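Side-chain contacts in UDP-N-Acetylglucosamine 2-Epimerase (Thermus thermophilus, PDB 1V4V), which probably interconverts UDP-N-acetylglucosamine and UDP-N-acetylmannosamine by inverting the sugar at its carbon 2: residues 59-64 and 87-92; 159-164 and 169-174; 73-78 and 100-105. One frame throughout, in Å; residues are numbered along the deposited sequence.

How the contacts relate
All three contacts lie in the domain built on the seven-stranded parallel sheet of this GT-B enzyme. Contacts 1 and 3 share helix 72-89: contact 3 uses its first turns and contact 1 its C-terminal end, with centres about 17 Å apart. A long, weak ion pair, Asp64 OD2 to Arg78 NH2 at 3.5 Å, joins them. Contact 2 belongs to the other edge of the sheet, its centre about 28 Å from that of contact 1 and about 24 Å from that of contact 3. Contacts 2 and 3 both touch the second subunit, contact 3 through Ala76 and Leu102 among others. In GT-B proteins the nucleotide-sugar generally binds between the two domains.

Contact 1 of 3, residues 59-64 and 87-92; sequences EDRNLD and LKEMGA
Arg61 reaches across to Glu89 and holds one carboxylate oxygen with both terminal nitrogens of its guanidinium. NH1 lies 2.7 Å from Glu89 OE2 and NH2 lies 2.8 Å from the same oxygen, a salt bridge made end-on to a single atom. OE2 sits almost in the guanidinium plane, but the two flat groups are turned 54° apart: NH1 meets OE2 on its anti side, while NH2 comes from above the carboxylate plane. Both N-H...O angles fall well short of straight, 146° for NH1, as expected when two donors share one acceptor.

Nearer the backbone, the aliphatic part of Arg61 packs against Met90, a selenomethionine in this crystal. Its methyl CE is 3.9 Å from Arg61 CB, and also 3.9 Å from Asp60 CB, because the chain bends at the selenium. Methionine's unbranched, flexible, apolar chain fits alongside the methylenes. Arg61 gets to Glu89 because CG is anti to the backbone N (chi1 -175°) and the chain then runs extended to NE.

Further out, strand 61-62 is fixed by backbone bonds to Val38 and Leu40, and Asp60 OD2 accepts from Val38 N. On the helix side, Gly91 takes a positive phi in the Schellman motif that closes helix 72-89. With an alanine at Arg61, Glu89 would probably lose its cationic partner and Met90 the methylenes packed on it. Carbonyls without helical partners give the helix C-terminus partial negative character, to which Glu89 adds, so the nearby guanidinium is likely to be favourable.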
# COMPACT_ATOMS: atom_id res chain seq x y z
N GLU A 59 8.58 -21.94 -15.13
CA GLU A 59 8.80 -21.18 -13.91
C GLU A 59 10.18 -21.52 -13.36
O GLU A 59 10.72 -22.59 -13.65
CB GLU A 59 7.72 -21.46 -12.85
CG GLU A 59 8.03 -22.57 -11.85
CD GLU A 59 7.70 -23.95 -12.38
OE1 GLU A 59 7.74 -24.91 -11.59
OE2 GLU A 59 7.40 -24.07 -13.58
N ASP A 60 10.73 -20.62 -12.57
CA ASP A 60 12.05 -20.81 -11.98
C ASP A 60 11.96 -21.23 -10.52
O ASP A 60 12.84 -21.93 -10.01
CB ASP A 60 12.86 -19.53 -12.10
CG ASP A 60 13.21 -19.20 -13.54
OD1 ASP A 60 14.11 -19.87 -14.10
OD2 ASP A 60 12.58 -18.30 -14.12
N ARG A 61 10.89 -20.82 -9.85
CA ARG A 61 10.71 -21.15 -8.44
C ARG A 61 9.23 -21.07 -8.07
O ARG A 61 8.45 -20.41 -8.76
CB ARG A 61 11.53 -20.19 -7.58
CG ARG A 61 11.52 -20.49 -6.09
CD ARG A 61 12.77 -19.94 -5.42
NE ARG A 61 12.71 -20.03 -3.97
CZ ARG A 61 13.77 -19.89 -3.17
NH1 ARG A 61 14.97 -19.66 -3.70
NH2 ARG A 61 13.63 -19.97 -1.86
N ASN A 62 8.84 -21.77 -7.01
CA ASN A 62 7.46 -21.78 -6.55
C ASN A 62 7.40 -21.57 -5.04
O ASN A 62 8.25 -22.07 -4.31
CB ASN A 62 6.79 -23.12 -6.85
CG ASN A 62 6.85 -23.49 -8.32
OD1 ASN A 62 7.92 -23.79 -8.86
ND2 ASN A 62 5.70 -23.48 -8.97
N LEU A 63 6.40 -20.83 -4.57
CA LEU A 63 6.24 -20.63 -3.14
C LEU A 63 5.44 -21.82 -2.63
O LEU A 63 4.77 -22.49 -3.42
CB LEU A 63 5.49 -19.33 -2.84
CG LEU A 63 6.18 -18.03 -3.24
CD1 LEU A 63 5.37 -16.84 -2.71
CD2 LEU A 63 7.60 -17.99 -2.66
N ASP A 64 5.51 -22.10 -1.34
CA ASP A 64 4.79 -23.22 -0.76
C ASP A 64 3.47 -22.69 -0.20
O ASP A 64 3.44 -22.06 0.86
CB ASP A 64 5.64 -23.87 0.34
CG ASP A 64 5.04 -25.16 0.86
OD1 ASP A 64 5.79 -25.96 1.45
OD2 ASP A 64 3.82 -25.36 0.70
N LEU A 87 12.92 -14.13 -3.32
CA LEU A 87 13.38 -13.03 -4.15
C LEU A 87 14.86 -12.73 -3.92
O LEU A 87 15.58 -12.37 -4.85
CB LEU A 87 12.55 -11.77 -3.88
CG LEU A 87 11.06 -11.92 -4.24
CD1 LEU A 87 10.31 -10.65 -3.85
CD2 LEU A 87 10.92 -12.20 -5.74
N LYS A 88 15.31 -12.90 -2.69
CA LYS A 88 16.70 -12.65 -2.34
C LYS A 88 17.59 -13.76 -2.90
O LYS A 88 18.65 -13.48 -3.48
CB LYS A 88 16.84 -12.59 -0.81
CG LYS A 88 18.16 -12.02 -0.32
CD LYS A 88 18.20 -12.01 1.20
CE LYS A 88 19.52 -11.45 1.72
NZ LYS A 88 19.59 -11.52 3.22
N GLU A 89 17.16 -15.00 -2.75
CA GLU A 89 17.92 -16.15 -3.25
C GLU A 89 17.97 -16.20 -4.78
O GLU A 89 18.91 -16.74 -5.36
CB GLU A 89 17.34 -17.45 -2.69
CG GLU A 89 17.51 -17.60 -1.18
CD GLU A 89 16.96 -18.91 -0.64
OE1 GLU A 89 17.08 -19.14 0.58
OE2 GLU A 89 16.41 -19.70 -1.43
N MSE A 90 16.94 -15.65 -5.43
CA MSE A 90 16.90 -15.62 -6.88
C MSE A 90 17.74 -14.46 -7.41
O MSE A 90 17.94 -14.33 -8.62
CB MSE A 90 15.45 -15.47 -7.38
CG MSE A 90 14.57 -16.68 -7.12
SE MSE A 90 12.68 -16.28 -7.41
CE MSE A 90 12.56 -16.81 -9.28
N GLY A 91 18.21 -13.61 -6.49
CA GLY A 91 19.03 -12.47 -6.86
C GLY A 91 18.31 -11.38 -7.64
O GLY A 91 18.91 -10.69 -8.47
N ALA A 92 17.03 -11.20 -7.36
CA ALA A 92 16.22 -10.21 -8.06
C ALA A 92 16.71 -8.77 -7.95
O ALA A 92 17.00 -8.29 -6.85
CB ALA A 92 14.76 -10.30 -7.59

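Contact 2 of 3, residues 159-164 and 169-174; sequences ANLLKE and EGILVT
Ile171 packs its delta methyl against two successive leucines of the helix, and apolar contacts are all that pass between the segments. Ile171 CD1 approaches Leu161 CB to 3.7 Å and Leu162 CD2 to 3.8 Å, touching the base of one side chain and a branch end of the other. The gamma methyl CG2 of Ile171 is more distant, 4.2 Å from Leu161 CD1. Ile171 carries CG1 anti to its carbonyl carbon (chi1 -55°), with CD1 extended beyond it, and this long arm is what spans the 8.0 Å between the CA atoms of Leu161 and Ile171. A beta-branched residue suits the strand, and its two arms spread over the helix; leucines suit the helix, where they offer branched, flexible ends.

The polar interactions stay within each segment or lead outward. Near the C-terminal end of the helix, Glu164 N bonds to Leu161 O at 2.9 Å, and the Glu164 carboxylate forms a salt bridge with Arg126. Strand 171-173 is paired through the backbone of Leu172 with Asp150 and Ala152, while Val173 bonds with Trp374 of the C-terminal tail. Leu172, next along the strand, packs instead on Met356 of helix 353-364.

Strand 149-152, helix 155-162 and strand 171-173 thus form a beta-alpha-beta unit, in which the helix covers strand 171-173, the outermost strand of the parallel sheet within this chain, as in Rossmann-like domains of the GT-B fold.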
# COMPACT_ATOMS: atom_id res chain seq x y z
N ALA A 159 -4.51 8.89 -13.84
CA ALA A 159 -5.13 9.97 -13.08
C ALA A 159 -5.43 9.51 -11.65
O ALA A 159 -5.31 10.29 -10.71
CB ALA A 159 -6.41 10.43 -13.76
N ASN A 160 -5.81 8.25 -11.49
CA ASN A 160 -6.09 7.71 -10.16
C ASN A 160 -4.81 7.65 -9.33
O ASN A 160 -4.80 8.02 -8.15
CB ASN A 160 -6.69 6.30 -10.24
CG ASN A 160 -8.11 6.30 -10.77
OD1 ASN A 160 -8.84 7.28 -10.64
ND2 ASN A 160 -8.53 5.18 -11.35
N LEU A 161 -3.73 7.19 -9.95
CA LEU A 161 -2.45 7.06 -9.27
C LEU A 161 -1.92 8.40 -8.79
O LEU A 161 -1.41 8.51 -7.68
CB LEU A 161 -1.44 6.37 -10.19
CG LEU A 161 -1.78 4.90 -10.46
CD1 LEU A 161 -0.93 4.36 -11.60
CD2 LEU A 161 -1.56 4.10 -9.18
N LEU A 162 -2.03 9.43 -9.64
CA LEU A 162 -1.57 10.76 -9.28
C LEU A 162 -2.36 11.24 -8.07
O LEU A 162 -1.82 11.88 -7.17
CB LEU A 162 -1.77 11.73 -10.45
CG LEU A 162 -0.89 11.49 -11.68
CD1 LEU A 162 -1.38 12.34 -12.85
CD2 LEU A 162 0.55 11.82 -11.34
N LYS A 163 -3.64 10.91 -8.05
CA LYS A 163 -4.54 11.30 -6.98
C LYS A 163 -4.14 10.65 -5.65
O LYS A 163 -4.59 11.08 -4.59
CB LYS A 163 -5.97 10.90 -7.35
CG LYS A 163 -7.03 11.23 -6.31
CD LYS A 163 -8.40 10.74 -6.76
CE LYS A 163 -8.40 9.23 -7.00
NZ LYS A 163 -9.72 8.72 -7.48
N GLU A 164 -3.29 9.63 -5.71
CA GLU A 164 -2.84 8.94 -4.50
C GLU A 164 -1.41 9.32 -4.11
O GLU A 164 -0.79 8.65 -3.29
CB GLU A 164 -2.95 7.42 -4.69
CG GLU A 164 -4.37 6.92 -4.79
CD GLU A 164 -4.48 5.42 -4.96
OE1 GLU A 164 -5.62 4.91 -5.01
OE2 GLU A 164 -3.43 4.73 -5.04
N GLU A 169 6.92 10.79 -12.96
CA GLU A 169 8.04 9.96 -13.40
C GLU A 169 7.86 8.50 -13.01
O GLU A 169 8.48 7.62 -13.61
CB GLU A 169 9.35 10.50 -12.81
CG GLU A 169 9.61 10.08 -11.38
CD GLU A 169 10.52 8.87 -11.29
OE1 GLU A 169 10.53 8.20 -10.23
OE2 GLU A 169 11.24 8.59 -12.28
N GLY A 170 7.02 8.25 -12.02
CA GLY A 170 6.80 6.88 -11.58
C GLY A 170 5.62 6.19 -12.24
O GLY A 170 5.23 5.10 -11.82
N ILE A 171 5.06 6.82 -13.27
CA ILE A 171 3.92 6.23 -13.98
C ILE A 171 4.15 6.21 -15.48
O ILE A 171 4.60 7.20 -16.06
CB ILE A 171 2.62 7.03 -13.72
CG1 ILE A 171 2.36 7.15 -12.22
CG2 ILE A 171 1.44 6.35 -14.42
CD1 ILE A 171 1.28 8.15 -11.87
N LEU A 172 3.82 5.09 -16.11
CA LEU A 172 3.95 4.92 -17.55
C LEU A 172 2.62 4.35 -18.06
O LEU A 172 2.15 3.34 -17.56
CB LEU A 172 5.07 3.93 -17.88
CG LEU A 172 5.31 3.59 -19.35
CD1 LEU A 172 5.87 4.80 -20.08
CD2 LEU A 172 6.29 2.43 -19.47
N VAL A 173 2.01 5.02 -19.04
CA VAL A 173 0.75 4.53 -19.61
C VAL A 173 1.16 3.55 -20.70
O VAL A 173 1.79 3.94 -21.68
CB VAL A 173 -0.09 5.67 -20.21
CG1 VAL A 173 -1.36 5.11 -20.83
CG2 VAL A 173 -0.45 6.67 -19.12
N THR A 174 0.79 2.29 -20.53
CA THR A 174 1.20 1.25 -21.47
C THR A 174 0.12 0.63 -22.35
O THR A 174 0.43 0.05 -23.38
CB THR A 174 1.86 0.09 -20.71
OG1 THR A 174 0.88 -0.53 -19.87
CG2 THR A 174 3.01 0.59 -19.85

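Contact 3 of 3, residues 73-78 and 100-105; sequences PDLAAR and DTLTTF
Thr104 N donates to Thr101 OG1 at 3.1 Å, the N-cap bond that starts the helix whose first turn sets Leu102 and Thr103 against Leu75 and Ala76. With an N-H...O angle of 154° the bond is fairly straight, and it satisfies one of the amides that a helix start would otherwise leave without a partner; threonine suits the post because its short hydroxyl can turn back to the backbone. Thr104 OG1 in turn bonds to His98 O, tying this turn to the end of strand 94-98.

Across the contact the meeting is apolar. Leu75 and Leu102 run antiparallel alongside one another, and their CD2 methyls come within 3.8 Å. In both, CG is anti to the backbone N (chi1 171° in Leu75, -172° in Leu102), which carries each CD2 toward the other helix, where the two meet. The Leu102 methyl CD2 also lies 4.1 Å from Ala76 N and 4.3 Å from Ala76 CB; a residue as small as alanine lets the leucine reach the backbone of the facing helix. Thr103 lies roughly perpendicular to Leu75, its OG1 3.9 Å from Leu75 CD2, a contact of van der Waals kind. Short side chains here agree with the 6.5 Å between the CA atoms of Ala76 and Thr103.

On the second subunit, Leu80 packs on Ala76 and Trp109 on Leu102, so the helix pair borders the dimer interface. Helix 72-89 carries the chain from strand 61-62, the sheet edge within this chain, to strand 94-98, and its packing on helix 102-113 is part of a helix layer on one face of the sheet in a Rossmann-like alpha/beta domain.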
# COMPACT_ATOMS: atom_id res chain seq x y z
N PRO A 73 -5.32 -12.88 7.25
CA PRO A 73 -4.09 -12.58 7.99
C PRO A 73 -3.10 -13.75 7.97
O PRO A 73 -1.88 -13.55 7.88
CB PRO A 73 -4.59 -12.29 9.40
CG PRO A 73 -5.96 -11.71 9.15
CD PRO A 73 -6.51 -12.62 8.07
N ASP A 74 -3.62 -14.97 8.06
CA ASP A 74 -2.76 -16.15 8.06
C ASP A 74 -2.12 -16.36 6.69
O ASP A 74 -0.95 -16.74 6.61
CB ASP A 74 -3.56 -17.38 8.48
CG ASP A 74 -4.11 -17.26 9.89
OD1 ASP A 74 -3.30 -17.15 10.83
OD2 ASP A 74 -5.35 -17.27 10.05
N LEU A 75 -2.87 -16.11 5.63
CA LEU A 75 -2.32 -16.26 4.29
C LEU A 75 -1.16 -15.30 4.08
O LEU A 75 -0.09 -15.69 3.63
CB LEU A 75 -3.38 -16.00 3.21
CG LEU A 75 -2.78 -15.93 1.80
CD1 LEU A 75 -2.22 -17.30 1.42
CD2 LEU A 75 -3.83 -15.48 0.79
N ALA A 76 -1.38 -14.03 4.41
CA ALA A 76 -0.33 -13.02 4.25
C ALA A 76 0.92 -13.41 5.03
O ALA A 76 2.04 -13.27 4.54
CB ALA A 76 -0.83 -11.65 4.72
N ALA A 77 0.73 -13.90 6.25
CA ALA A 77 1.85 -14.30 7.10
C ALA A 77 2.59 -15.49 6.49
O ALA A 77 3.81 -15.61 6.62
CB ALA A 77 1.35 -14.65 8.49
N ARG A 78 1.85 -16.36 5.82
CA ARG A 78 2.42 -17.55 5.18
C ARG A 78 3.25 -17.18 3.95
O ARG A 78 4.28 -17.79 3.67
CB ARG A 78 1.29 -18.51 4.77
CG ARG A 78 1.75 -19.72 3.97
CD ARG A 78 1.64 -21.00 4.78
NE ARG A 78 2.20 -22.15 4.08
CZ ARG A 78 2.40 -23.34 4.64
NH1 ARG A 78 2.08 -23.53 5.91
NH2 ARG A 78 2.93 -24.32 3.93
N ASP A 100 -4.60 -7.48 -7.94
CA ASP A 100 -4.98 -6.92 -6.66
C ASP A 100 -5.18 -7.95 -5.54
O ASP A 100 -5.86 -7.66 -4.57
CB ASP A 100 -6.28 -6.14 -6.85
CG ASP A 100 -6.27 -5.27 -8.10
OD1 ASP A 100 -7.35 -5.06 -8.69
OD2 ASP A 100 -5.18 -4.79 -8.49
N THR A 101 -4.59 -9.14 -5.67
CA THR A 101 -4.78 -10.13 -4.62
C THR A 101 -3.91 -9.85 -3.39
O THR A 101 -2.96 -9.08 -3.45
CB THR A 101 -4.43 -11.56 -5.10
OG1 THR A 101 -3.04 -11.63 -5.42
CG2 THR A 101 -5.26 -11.93 -6.33
N LEU A 102 -4.26 -10.50 -2.28
CA LEU A 102 -3.52 -10.36 -1.03
C LEU A 102 -2.08 -10.86 -1.26
O LEU A 102 -1.12 -10.26 -0.77
CB LEU A 102 -4.20 -11.19 0.06
CG LEU A 102 -3.69 -11.04 1.50
CD1 LEU A 102 -4.04 -9.67 2.02
CD2 LEU A 102 -4.35 -12.10 2.38
N THR A 103 -1.94 -11.96 -1.99
CA THR A 103 -0.63 -12.53 -2.26
C THR A 103 0.23 -11.53 -3.04
O THR A 103 1.43 -11.40 -2.77
CB THR A 103 -0.73 -13.84 -3.05
OG1 THR A 103 -1.47 -14.80 -2.27
CG2 THR A 103 0.65 -14.41 -3.36
N THR A 104 -0.37 -10.83 -3.99
CA THR A 104 0.37 -9.86 -4.77
C THR A 104 0.94 -8.77 -3.88
O THR A 104 2.10 -8.38 -4.04
CB THR A 104 -0.51 -9.24 -5.88
OG1 THR A 104 -0.66 -10.19 -6.94
CG2 THR A 104 0.11 -7.96 -6.43
N PHE A 105 0.15 -8.27 -2.93
CA PHE A 105 0.68 -7.24 -2.05
C PHE A 105 1.76 -7.82 -1.14
O PHE A 105 2.79 -7.19 -0.90
CB PHE A 105 -0.40 -6.61 -1.16
CG PHE A 105 0.16 -5.75 -0.08
CD1 PHE A 105 0.91 -4.62 -0.40
CD2 PHE A 105 0.05 -6.11 1.26
CE1 PHE A 105 1.55 -3.87 0.59
CE2 PHE A 105 0.68 -5.37 2.26
CZ PHE A 105 1.44 -4.24 1.93